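Branched-chain alpha-ketoacid decarboxylase (Lactococcus lactis, PDB 2VBF) probably decarboxylates branched-chain and aromatic alpha-keto acids to aldehydes, with thiamine diphosphate and a magnesium ion as cofactors. Local coordinates at residues T93-G98 and G141-F146; K148-V153 and P182-L187; A156-T161 and T166-R171. All coordinates share one frame; numbering follows the deposited sequence. Where two conformers were deposited one is given.

Contact 1. Residues T93-G98 and G141-F146. With TPP (thiamine diphosphate), chain D.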
loop_
_atom_site.group_PDB
_atom_site.type_symbol
_atom_site.label_atom_id
_atom_site.label_comp_id
_atom_site.label_asym_id
_atom_site.label_seq_id
_atom_site.Cartn_x
_atom_site.Cartn_y
_atom_site.Cartn_z
ATOM N N THR A 93 -12.869 -3.343 0.940
ATOM C CA THR A 93 -11.793 -3.938 0.147
ATOM C C THR A 93 -12.127 -5.382 -0.158
ATOM O O THR A 93 -13.128 -5.912 0.330
ATOM C CB THR A 93 -10.448 -3.871 0.894
ATOM O OG1 THR A 93 -10.546 -4.606 2.122
ATOM C CG2 THR A 93 -10.063 -2.430 1.190
ATOM N N THR A 94 -11.280 -6.013 -0.962
ATOM C CA THR A 94 -11.400 -7.428 -1.247
ATOM C C THR A 94 -10.336 -8.203 -0.451
ATOM O O THR A 94 -9.260 -7.697 -0.141
ATOM C CB THR A 94 -11.316 -7.665 -2.757
ATOM O OG1 THR A 94 -11.869 -8.951 -3.086
ATOM C CG2 THR A 94 -9.884 -7.517 -3.238
ATOM N N PHE A 95 -10.697 -9.431 -0.092
ATOM C CA PHE A 95 -9.861 -10.365 0.647
ATOM C C PHE A 95 -8.395 -10.408 0.189
ATOM O O PHE A 95 -8.119 -10.440 -1.022
ATOM C CB PHE A 95 -10.460 -11.768 0.475
ATOM C CG PHE A 95 -9.883 -12.792 1.388
ATOM C CD1 PHE A 95 -10.255 -12.826 2.720
ATOM C CD2 PHE A 95 -8.994 -13.741 0.926
ATOM C CE1 PHE A 95 -9.742 -13.764 3.572
ATOM C CE2 PHE A 95 -8.465 -14.696 1.789
ATOM C CZ PHE A 95 -8.844 -14.699 3.114
ATOM N N GLY A 96 -7.474 -10.397 1.156
ATOM C CA GLY A 96 -6.049 -10.529 0.888
ATOM C C GLY A 96 -5.420 -9.308 0.246
ATOM O O GLY A 96 -4.806 -8.475 0.918
ATOM N N VAL A 97 -5.574 -9.199 -1.065
ATOM C CA VAL A 97 -4.892 -8.136 -1.823
ATOM C C VAL A 97 -5.413 -6.721 -1.506
ATOM O O VAL A 97 -4.637 -5.765 -1.456
ATOM C CB VAL A 97 -4.949 -8.384 -3.347
ATOM C CG1 VAL A 97 -4.292 -9.697 -3.708
ATOM C CG2 VAL A 97 -6.408 -8.342 -3.847
ATOM N N GLY A 98 -6.713 -6.583 -1.276
ATOM C CA GLY A 98 -7.301 -5.290 -0.938
ATOM C C GLY A 98 -6.965 -4.902 0.494
ATOM O O GLY A 98 -6.378 -3.833 0.774
ATOM N N GLY A 141 -5.317 -23.109 1.887
ATOM C CA GLY A 141 -6.665 -23.389 2.395
ATOM C C GLY A 141 -7.061 -22.611 3.639
ATOM O O GLY A 141 -8.144 -22.829 4.184
ATOM N N ASP A 142 -6.212 -21.679 4.076
ATOM C CA ASP A 142 -6.430 -20.925 5.315
ATOM C C ASP A 142 -6.879 -19.503 5.010
ATOM O O ASP A 142 -6.139 -18.698 4.426
ATOM C CB ASP A 142 -5.150 -20.922 6.146
ATOM C CG ASP A 142 -5.327 -20.350 7.545
ATOM O OD1 ASP A 142 -6.290 -19.594 7.821
ATOM O OD2 ASP A 142 -4.476 -20.681 8.399
ATOM N N PHE A 143 -8.105 -19.201 5.412
ATOM C CA PHE A 143 -8.743 -17.927 5.130
ATOM C C PHE A 143 -8.742 -16.991 6.339
ATOM O O PHE A 143 -9.416 -15.969 6.328
ATOM C CB PHE A 143 -10.149 -18.152 4.562
ATOM C CG PHE A 143 -10.146 -18.881 3.247
ATOM C CD1 PHE A 143 -10.209 -18.186 2.053
ATOM C CD2 PHE A 143 -10.050 -20.268 3.202
ATOM C CE1 PHE A 143 -10.177 -18.854 0.848
ATOM C CE2 PHE A 143 -10.015 -20.935 1.987
ATOM C CZ PHE A 143 -10.075 -20.217 0.812
ATOM N N LYS A 144 -7.926 -17.314 7.338
ATOM C CA LYS A 144 -7.902 -16.563 8.582
ATOM C C LYS A 144 -6.612 -15.806 8.868
ATOM O O LYS A 144 -6.576 -15.054 9.842
ATOM C CB LYS A 144 -8.243 -17.502 9.748
ATOM C CG LYS A 144 -9.661 -18.048 9.638
ATOM C CD LYS A 144 -10.030 -18.995 10.760
ATOM C CE LYS A 144 -11.561 -19.127 10.904
ATOM N NZ LYS A 144 -12.244 -19.808 9.765
ATOM N N HIS A 145 -5.584 -15.978 8.028
ATOM C CA HIS A 145 -4.286 -15.313 8.218
ATOM C C HIS A 145 -4.434 -13.793 8.248
ATOM O O HIS A 145 -3.813 -13.112 9.056
ATOM C CB HIS A 145 -3.311 -15.569 7.067
ATOM C CG HIS A 145 -2.847 -16.976 6.918
ATOM N ND1 HIS A 145 -2.250 -17.689 7.937
ATOM C CD2 HIS A 145 -2.813 -17.775 5.825
ATOM C CE1 HIS A 145 -1.902 -18.883 7.485
ATOM N NE2 HIS A 145 -2.221 -18.955 6.204
ATOM N N PHE A 146 -5.220 -13.260 7.315
ATOM C CA PHE A 146 -5.209 -11.817 7.081
ATOM C C PHE A 146 -5.935 -11.102 8.220
ATOM O O PHE A 146 -5.491 -10.049 8.656
ATOM C CB PHE A 146 -5.706 -11.476 5.664
ATOM C CG PHE A 146 -5.037 -12.314 4.585
ATOM C CD1 PHE A 146 -3.662 -12.503 4.599
ATOM C CD2 PHE A 146 -5.775 -12.929 3.580
ATOM C CE1 PHE A 146 -3.046 -13.291 3.648
ATOM C CE2 PHE A 146 -5.145 -13.717 2.621
ATOM C CZ PHE A 146 -3.791 -13.902 2.668
HETATM N "N1'" TPP D . -7.671 -4.792 -5.900
HETATM C "C2'" TPP D . -6.458 -5.440 -5.993
HETATM C CM2 TPP D . -5.263 -4.877 -5.292
HETATM N "N3'" TPP D . -6.378 -6.593 -6.719
HETATM C "C4'" TPP D . -7.486 -7.109 -7.367
HETATM N "N4'" TPP D . -7.329 -8.254 -8.020
HETATM C "C5'" TPP D . -8.720 -6.445 -7.299
HETATM C "C6'" TPP D . -8.791 -5.271 -6.555
HETATM C "C7'" TPP D . -9.950 -6.987 -8.033
HETATM N N3 TPP D . -9.829 -6.902 -9.493
HETATM C C2 TPP D . -9.405 -7.921 -10.342
HETATM S S1 TPP D . -9.359 -7.566 -11.921
HETATM C C5 TPP D . -9.899 -6.082 -11.588
HETATM C C4 TPP D . -10.138 -5.811 -10.237
HETATM C CM4 TPP D . -10.647 -4.510 -9.674
HETATM C C6 TPP D . -10.113 -5.167 -12.762
HETATM C C7 TPP D . -8.843 -4.825 -13.536
HETATM O O7 TPP D . -9.258 -3.891 -14.518
HETATM P PA TPP D . -8.347 -3.512 -15.793
HETATM O O1A TPP D . -6.928 -3.346 -15.273
HETATM O O2A TPP D . -8.912 -2.240 -16.378
HETATM O O3A TPP D . -8.402 -4.802 -16.734
HETATM P PB TPP D . -9.419 -5.106 -17.965
HETATM O O1B TPP D . -10.115 -6.382 -17.598
HETATM O O2B TPP D . -8.571 -5.257 -19.191
HETATM O O3B TPP D . -10.345 -3.929 -18.105
#
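F95, F143 and F146 form an aromatic cluster beside the thiamine diphosphate pocket, where strand 89-94 turns into helix 97-111 of the N-terminal TPP-binding region. F95 holds the middle. With CG anti to the backbone N (chi1 -168°), its ring reaches out from the turn to the loop and helix start of 141-146. F146 turns an edge to one face of F95 in an offset edge-to-face pair, the planes at 63° and F95 CE2 3.6 Å from F146 CE2. F143 sits obliquely to F95, its CD1 3.9 Å from F95 CZ. That same CZ lies 3.5 Å from the backbone O of F143, which is near the plane of the F95 ring and so meets its slightly positive C-H rim. G96 lets the backbone come close: its CA is 3.6 Å from F146 CD2, and a side chain there would press on the F146 ring. One residue on, V97 faces the other way, placing CG2 3.4 Å from N3' of the cofactor's pyrimidine and packing on W424 of the second subunit, whose G425 O is hydrogen-bonded to the cofactor. With an alanine in place of F95, a gap would probably open between F143 and F146, and the F146 edge would lose its aromatic face. No hydrogen bond crosses the contact: van der Waals packing of rings and backbone holds it, with a C-H to O contribution at the F95 rim.

Contact 2. Residues K148-V153 and P182-L187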
loop_
_atom_site.group_PDB
_atom_site.type_symbol
_atom_site.label_atom_id
_atom_site.label_comp_id
_atom_site.label_asym_id
_atom_site.label_seq_id
_atom_site.Cartn_x
_atom_site.Cartn_y
_atom_site.Cartn_z
ATOM N N LYS A 148 -6.000 -12.257 11.343
ATOM C CA LYS A 148 -5.001 -12.336 12.418
ATOM C C LYS A 148 -3.976 -11.192 12.304
ATOM O O LYS A 148 -3.624 -10.551 13.295
ATOM C CB LYS A 148 -4.278 -13.680 12.419
ATOM C CG LYS A 148 -3.181 -13.729 13.472
ATOM C CD LYS A 148 -2.657 -15.100 13.777
ATOM C CE LYS A 148 -1.852 -15.065 15.076
ATOM N NZ LYS A 148 -0.978 -16.260 15.253
ATOM N N MET A 149 -3.518 -10.930 11.082
ATOM C CA MET A 149 -2.532 -9.858 10.840
ATOM C C MET A 149 -3.068 -8.476 11.233
ATOM O O MET A 149 -2.283 -7.565 11.492
ATOM C CB MET A 149 -2.048 -9.853 9.384
ATOM C CG MET A 149 -1.244 -11.100 9.030
ATOM S SD MET A 149 -1.101 -11.470 7.276
ATOM C CE MET A 149 -0.082 -10.107 6.725
ATOM N N HIS A 150 -4.391 -8.314 11.299
ATOM C CA HIS A 150 -4.973 -7.044 11.709
ATOM C C HIS A 150 -5.138 -6.881 13.236
ATOM O O HIS A 150 -5.593 -5.839 13.700
ATOM C CB HIS A 150 -6.333 -6.856 11.043
ATOM C CG HIS A 150 -6.251 -6.438 9.607
ATOM N ND1 HIS A 150 -5.985 -7.330 8.589
ATOM C CD2 HIS A 150 -6.372 -5.221 9.022
ATOM C CE1 HIS A 150 -5.969 -6.678 7.438
ATOM N NE2 HIS A 150 -6.188 -5.398 7.673
ATOM N N GLU A 151 -4.817 -7.915 14.008
ATOM C CA GLU A 151 -5.037 -7.862 15.453
ATOM C C GLU A 151 -4.403 -6.633 16.124
ATOM O O GLU A 151 -5.090 -5.937 16.871
ATOM C CB GLU A 151 -4.612 -9.175 16.125
ATOM C CG GLU A 151 -5.611 -10.295 15.856
ATOM C CD GLU A 151 -5.182 -11.664 16.362
ATOM O OE1 GLU A 151 -4.154 -11.777 17.079
ATOM O OE2 GLU A 151 -5.892 -12.636 16.034
ATOM N N PRO A 152 -3.122 -6.325 15.821
ATOM C CA PRO A 152 -2.518 -5.178 16.513
ATOM C C PRO A 152 -3.019 -3.788 16.134
ATOM O O PRO A 152 -2.691 -2.824 16.835
ATOM C CB PRO A 152 -1.035 -5.300 16.142
ATOM C CG PRO A 152 -0.864 -6.744 15.712
ATOM C CD PRO A 152 -2.129 -7.015 14.980
ATOM N N VAL A 153 -3.780 -3.672 15.039
ATOM C CA VAL A 153 -4.204 -2.387 14.520
ATOM C C VAL A 153 -5.741 -2.264 14.434
ATOM O O VAL A 153 -6.278 -1.405 13.729
ATOM C CB VAL A 153 -3.527 -2.100 13.136
ATOM C CG1 VAL A 153 -2.020 -1.974 13.302
ATOM C CG2 VAL A 153 -3.881 -3.186 12.109
ATOM N N PRO A 182 -10.250 1.923 14.946
ATOM C CA PRO A 182 -10.765 1.149 13.811
ATOM C C PRO A 182 -11.218 -0.264 14.166
ATOM O O PRO A 182 -10.688 -0.899 15.079
ATOM C CB PRO A 182 -9.601 1.124 12.807
ATOM C CG PRO A 182 -8.426 1.606 13.537
ATOM C CD PRO A 182 -8.853 2.326 14.763
ATOM N N VAL A 183 -12.203 -0.739 13.415
ATOM C CA VAL A 183 -12.658 -2.109 13.521
ATOM C C VAL A 183 -12.743 -2.714 12.131
ATOM O O VAL A 183 -12.650 -2.009 11.118
ATOM C CB VAL A 183 -14.003 -2.212 14.247
ATOM C CG1 VAL A 183 -13.862 -1.629 15.658
ATOM C CG2 VAL A 183 -15.106 -1.502 13.451
ATOM N N TYR A 184 -12.940 -4.024 12.107
ATOM C CA TYR A 184 -12.726 -4.850 10.914
ATOM C C TYR A 184 -13.830 -5.905 10.815
ATOM O O TYR A 184 -14.090 -6.631 11.774
ATOM C CB TYR A 184 -11.346 -5.479 11.050
ATOM C CG TYR A 184 -10.906 -6.521 10.034
ATOM C CD1 TYR A 184 -9.911 -6.222 9.102
ATOM C CD2 TYR A 184 -11.379 -7.830 10.075
ATOM C CE1 TYR A 184 -9.441 -7.189 8.213
ATOM C CE2 TYR A 184 -10.906 -8.802 9.198
ATOM C CZ TYR A 184 -9.950 -8.471 8.259
ATOM O OH TYR A 184 -9.463 -9.426 7.390
ATOM N N ILE A 185 -14.457 -5.977 9.641
ATOM C CA ILE A 185 -15.570 -6.884 9.369
ATOM C C ILE A 185 -15.259 -7.643 8.097
ATOM O O ILE A 185 -15.154 -7.039 7.035
ATOM C CB ILE A 185 -16.907 -6.115 9.210
ATOM C CG1 ILE A 185 -17.244 -5.353 10.503
ATOM C CG2 ILE A 185 -18.033 -7.058 8.797
ATOM C CD1 ILE A 185 -18.433 -4.399 10.381
ATOM N N ASN A 186 -15.059 -8.954 8.224
ATOM C CA ASN A 186 -14.858 -9.836 7.080
ATOM C C ASN A 186 -16.238 -10.377 6.713
ATOM O O ASN A 186 -16.899 -11.016 7.534
ATOM C CB ASN A 186 -13.815 -10.922 7.408
ATOM C CG ASN A 186 -13.688 -11.993 6.334
ATOM O OD1 ASN A 186 -12.570 -12.394 5.953
ATOM N ND2 ASN A 186 -14.813 -12.499 5.874
ATOM N N LEU A 187 -16.662 -10.094 5.477
ATOM C CA LEU A 187 -18.009 -10.392 4.990
ATOM C C LEU A 187 -17.977 -11.361 3.799
ATOM O O LEU A 187 -17.727 -10.945 2.657
ATOM C CB LEU A 187 -18.670 -9.089 4.553
ATOM C CG LEU A 187 -20.097 -9.119 3.986
ATOM C CD1 LEU A 187 -21.063 -9.548 5.062
ATOM C CD2 LEU A 187 -20.479 -7.751 3.476
#
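Y184 lays the CD1-CE1 side of its ring over one face of the H150 imidazole, and the histidine side chain makes most of this contact. It leaves the chain just after helix 145-149 with CG anti to its own carbonyl carbon (chi1 -77°), a setting that turns that face of the imidazole to the tyrosine. CB begins the approach, 4.1 Å from Y184 CD1. CG is closer, 3.6 Å from Y184 CE1, and on one branch CD2 stands 3.7 Å from Y184 CD1. On the other branch ND1 makes the shortest approach, 3.5 Å to Y184 CE1, while its N-H is given to the backbone O of F146, a bond that limits the turning of the imidazole. At the far end of the ring, CE1 and NE2 of H150 still look toward the same tyrosine carbon, with NE2 3.8 Å from Y184 CE1. That carbon sits 3.4 Å above the imidazole plane, over its centre. The planes meet at 43°, so the pair is oblique, neither a parallel stack nor a T.

Y184 belongs to strand 183-188 of the parallel sheet in the N-terminal TPP-binding region, between strands 116-122 and 156-159, and H150 lies over that sheet's face together with I103 of helix 97-111. A tyrosine suits the place because its ring sets the CD1 and CE1 carbons over the imidazole while its OH reaches onward to a hydrogen bond with E99 OE2.

Near the start of the strand, P182 CG packs 3.7 Å from V153 O. This carbonyl is buried with no hydrogen-bonding partner in the model, and the proline ring meets it with carbon alone. Behind 148-153, M149 of the second subunit packs against M149, P152 and V153.

Contact 3. Residues A156-T161 and T166-R171; sequences ARTLLT and TYEIDR
The guanidinium of R171 presents its edge to two acceptors: R157 O and the carboxylate of E168 both lie near its plane, while A156 CB and T158 CB approach obliquely. NH2 donates to R157 O across 3.0 Å, reaching the carbonyl from 45° above its plane and not along a lone pair. The same NH2 bonds E168 OE1 at 3.0 Å, and NE bonds E168 OE2 at 3.1 Å. This is a side-on, two-nitrogen salt bridge between residues three apart on the helix. The carboxylate is tilted against the guanidinium, for OE2 is met from above its plane and OE1 on the syn side but out of it.

OE1 still has its anti lone pair, and T158 OG1 donates to it at 2.6 Å. Threonine suits this position: OG1 stands anti to the backbone N (chi1 -174°), directed at the helix. Two donors on OE1 are likely to keep the glutamate ionised and fix its rotation. A water ties the other end of the guanidinium to the strand, accepting from R157 N and from R171 NH1. Farther along, leucine and isoleucine replace charge with bulk: L160 CD2 lies 3.6 Å from E168 CB, and L160 CD1 lies 4.0 Å from I169 CG1.

Strand 156-159 is the outermost of its parallel sheet in this chain. On one side T158 pairs with Y184 and N186 of strand 183-188; on the other, the arginine and the water take up R157's backbone. The axis of 166-171 runs nearly antiparallel to that of 156-159 (163°); helix 165-179 is the crossover of the beta-alpha-beta unit completed by strand 183-188, and I169 also packs on Y30, L31 and R34 of helix 27-37.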
loop_
_atom_site.group_PDB
_atom_site.type_symbol
_atom_site.label_atom_id
_atom_site.label_comp_id
_atom_site.label_asym_id
_atom_site.label_seq_id
_atom_site.Cartn_x
_atom_site.Cartn_y
_atom_site.Cartn_z
ATOM N N ALA A 156 -11.450 -4.246 17.363
ATOM C CA ALA A 156 -12.285 -5.430 17.278
ATOM C C ALA A 156 -12.314 -5.912 15.838
ATOM O O ALA A 156 -12.121 -5.126 14.907
ATOM C CB ALA A 156 -13.707 -5.109 17.754
ATOM N N ARG A 157 -12.570 -7.203 15.668
ATOM C CA ARG A 157 -12.605 -7.820 14.349
ATOM C C ARG A 157 -13.551 -9.006 14.339
ATOM O O ARG A 157 -13.715 -9.672 15.366
ATOM C CB ARG A 157 -11.200 -8.249 13.937
ATOM C CG ARG A 157 -10.600 -9.390 14.734
ATOM C CD ARG A 157 -9.086 -9.277 14.798
ATOM N NE ARG A 157 -8.743 -8.093 15.551
ATOM C CZ ARG A 157 -8.765 -8.000 16.880
ATOM N NH1 ARG A 157 -9.056 -9.042 17.655
ATOM N NH2 ARG A 157 -8.465 -6.847 17.445
ATOM N N THR A 158 -14.170 -9.267 13.190
ATOM C CA THR A 158 -15.105 -10.383 13.072
ATOM C C THR A 158 -15.104 -11.018 11.686
ATOM O O THR A 158 -14.958 -10.320 10.680
ATOM C CB THR A 158 -16.555 -9.944 13.438
ATOM O OG1 THR A 158 -17.442 -11.088 13.445
ATOM C CG2 THR A 158 -17.086 -8.900 12.461
ATOM N N LEU A 159 -15.236 -12.343 11.666
ATOM C CA LEU A 159 -15.600 -13.099 10.467
ATOM C C LEU A 159 -17.086 -13.424 10.571
ATOM O O LEU A 159 -17.494 -14.216 11.443
ATOM C CB LEU A 159 -14.803 -14.400 10.371
ATOM C CG LEU A 159 -15.288 -15.412 9.323
ATOM C CD1 LEU A 159 -15.348 -14.779 7.919
ATOM C CD2 LEU A 159 -14.418 -16.652 9.351
ATOM N N LEU A 160 -17.895 -12.839 9.691
ATOM C CA LEU A 160 -19.331 -13.002 9.799
ATOM C C LEU A 160 -19.788 -14.345 9.220
ATOM O O LEU A 160 -19.184 -14.879 8.283
ATOM C CB LEU A 160 -20.088 -11.874 9.103
ATOM C CG LEU A 160 -19.824 -10.435 9.552
ATOM C CD1 LEU A 160 -20.666 -9.485 8.708
ATOM C CD2 LEU A 160 -20.096 -10.241 11.048
ATOM N N THR A 161 -20.849 -14.861 9.832
ATOM C CA THR A 161 -21.624 -15.983 9.327
ATOM C C THR A 161 -23.067 -15.510 9.261
ATOM O O THR A 161 -23.433 -14.513 9.878
ATOM C CB THR A 161 -21.562 -17.192 10.282
ATOM O OG1 THR A 161 -22.284 -16.895 11.480
ATOM C CG2 THR A 161 -20.112 -17.562 10.619
ATOM N N THR A 166 -25.708 -10.279 12.748
ATOM C CA THR A 166 -26.279 -9.109 13.389
ATOM C C THR A 166 -25.602 -8.836 14.733
ATOM O O THR A 166 -25.277 -7.680 15.019
ATOM C CB THR A 166 -27.824 -9.172 13.545
ATOM O OG1 THR A 166 -28.198 -10.323 14.312
ATOM C CG2 THR A 166 -28.492 -9.219 12.174
ATOM N N TYR A 167 -25.373 -9.864 15.557
ATOM C CA TYR A 167 -24.714 -9.648 16.856
ATOM C C TYR A 167 -23.257 -9.211 16.696
ATOM O O TYR A 167 -22.788 -8.315 17.408
ATOM C CB TYR A 167 -24.744 -10.888 17.761
ATOM C CG TYR A 167 -23.754 -10.709 18.897
ATOM C CD1 TYR A 167 -24.067 -9.908 19.994
ATOM C CD2 TYR A 167 -22.473 -11.261 18.833
ATOM C CE1 TYR A 167 -23.146 -9.694 21.018
ATOM C CE2 TYR A 167 -21.548 -11.057 19.851
ATOM C CZ TYR A 167 -21.885 -10.269 20.936
ATOM O OH TYR A 167 -20.982 -10.078 21.944
ATOM N N GLU A 168 -22.555 -9.840 15.755
ATOM C CA GLU A 168 -21.147 -9.521 15.500
ATOM C C GLU A 168 -20.953 -8.115 14.934
ATOM O O GLU A 168 -20.052 -7.373 15.357
ATOM C CB GLU A 168 -20.517 -10.566 14.579
ATOM C CG GLU A 168 -20.217 -11.890 15.281
ATOM C CD GLU A 168 -19.128 -11.766 16.327
ATOM O OE1 GLU A 168 -17.943 -11.707 15.952
ATOM O OE2 GLU A 168 -19.452 -11.746 17.528
ATOM N N ILE A 169 -21.803 -7.735 13.989
ATOM C CA ILE A 169 -21.787 -6.362 13.486
ATOM C C ILE A 169 -21.990 -5.371 14.624
ATOM O O ILE A 169 -21.248 -4.400 14.764
ATOM C CB ILE A 169 -22.859 -6.147 12.399
ATOM C CG1 ILE A 169 -22.441 -6.860 11.113
ATOM C CG2 ILE A 169 -23.127 -4.658 12.163
ATOM C CD1 ILE A 169 -23.551 -6.982 10.080
ATOM N N ASP A 170 -22.989 -5.636 15.460
ATOM C CA ASP A 170 -23.295 -4.764 16.567
ATOM C C ASP A 170 -22.161 -4.734 17.592
ATOM O O ASP A 170 -21.834 -3.675 18.102
ATOM C CB ASP A 170 -24.618 -5.181 17.197
ATOM C CG ASP A 170 -25.809 -4.814 16.329
ATOM O OD1 ASP A 170 -25.608 -4.222 15.247
ATOM O OD2 ASP A 170 -26.957 -5.101 16.727
ATOM N N ARG A 171 -21.535 -5.883 17.819
ATOM C CA ARG A 171 -20.426 -5.984 18.756
ATOM C C ARG A 171 -19.272 -5.107 18.296
ATOM O O ARG A 171 -18.752 -4.312 19.068
ATOM C CB ARG A 171 -19.934 -7.418 18.890
ATOM C CG ARG A 171 -18.730 -7.561 19.853
ATOM C CD ARG A 171 -18.251 -8.983 19.987
ATOM N NE ARG A 171 -17.667 -9.551 18.769
ATOM C CZ ARG A 171 -16.438 -9.296 18.334
ATOM N NH1 ARG A 171 -15.653 -8.438 18.975
ATOM N NH2 ARG A 171 -16.002 -9.895 17.242
HETATM O O HOH W 1 -12.738 -8.648 18.270
#

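How the contacts relate
All three contacts reach one parallel sheet of the N-terminal region, and their chemistry changes from its interior to its border. Contacts 1 and 2 are buried, share helix 145-149 and rely on rings, with no hydrogen bond between their paired segments; both also touch the second subunit. Contact 3 is only partly buried, lies at the edge strand, touches no other chain and adds charge, hydroxyl and water to a small apolar patch. Contacts 2 and 3 meet through neighbouring strands, where N186 N lies 2.8 Å from T158 O in a probable hydrogen bond. Contact 1 alone reaches the cofactor, its centre about 17 Å from that of contact 3.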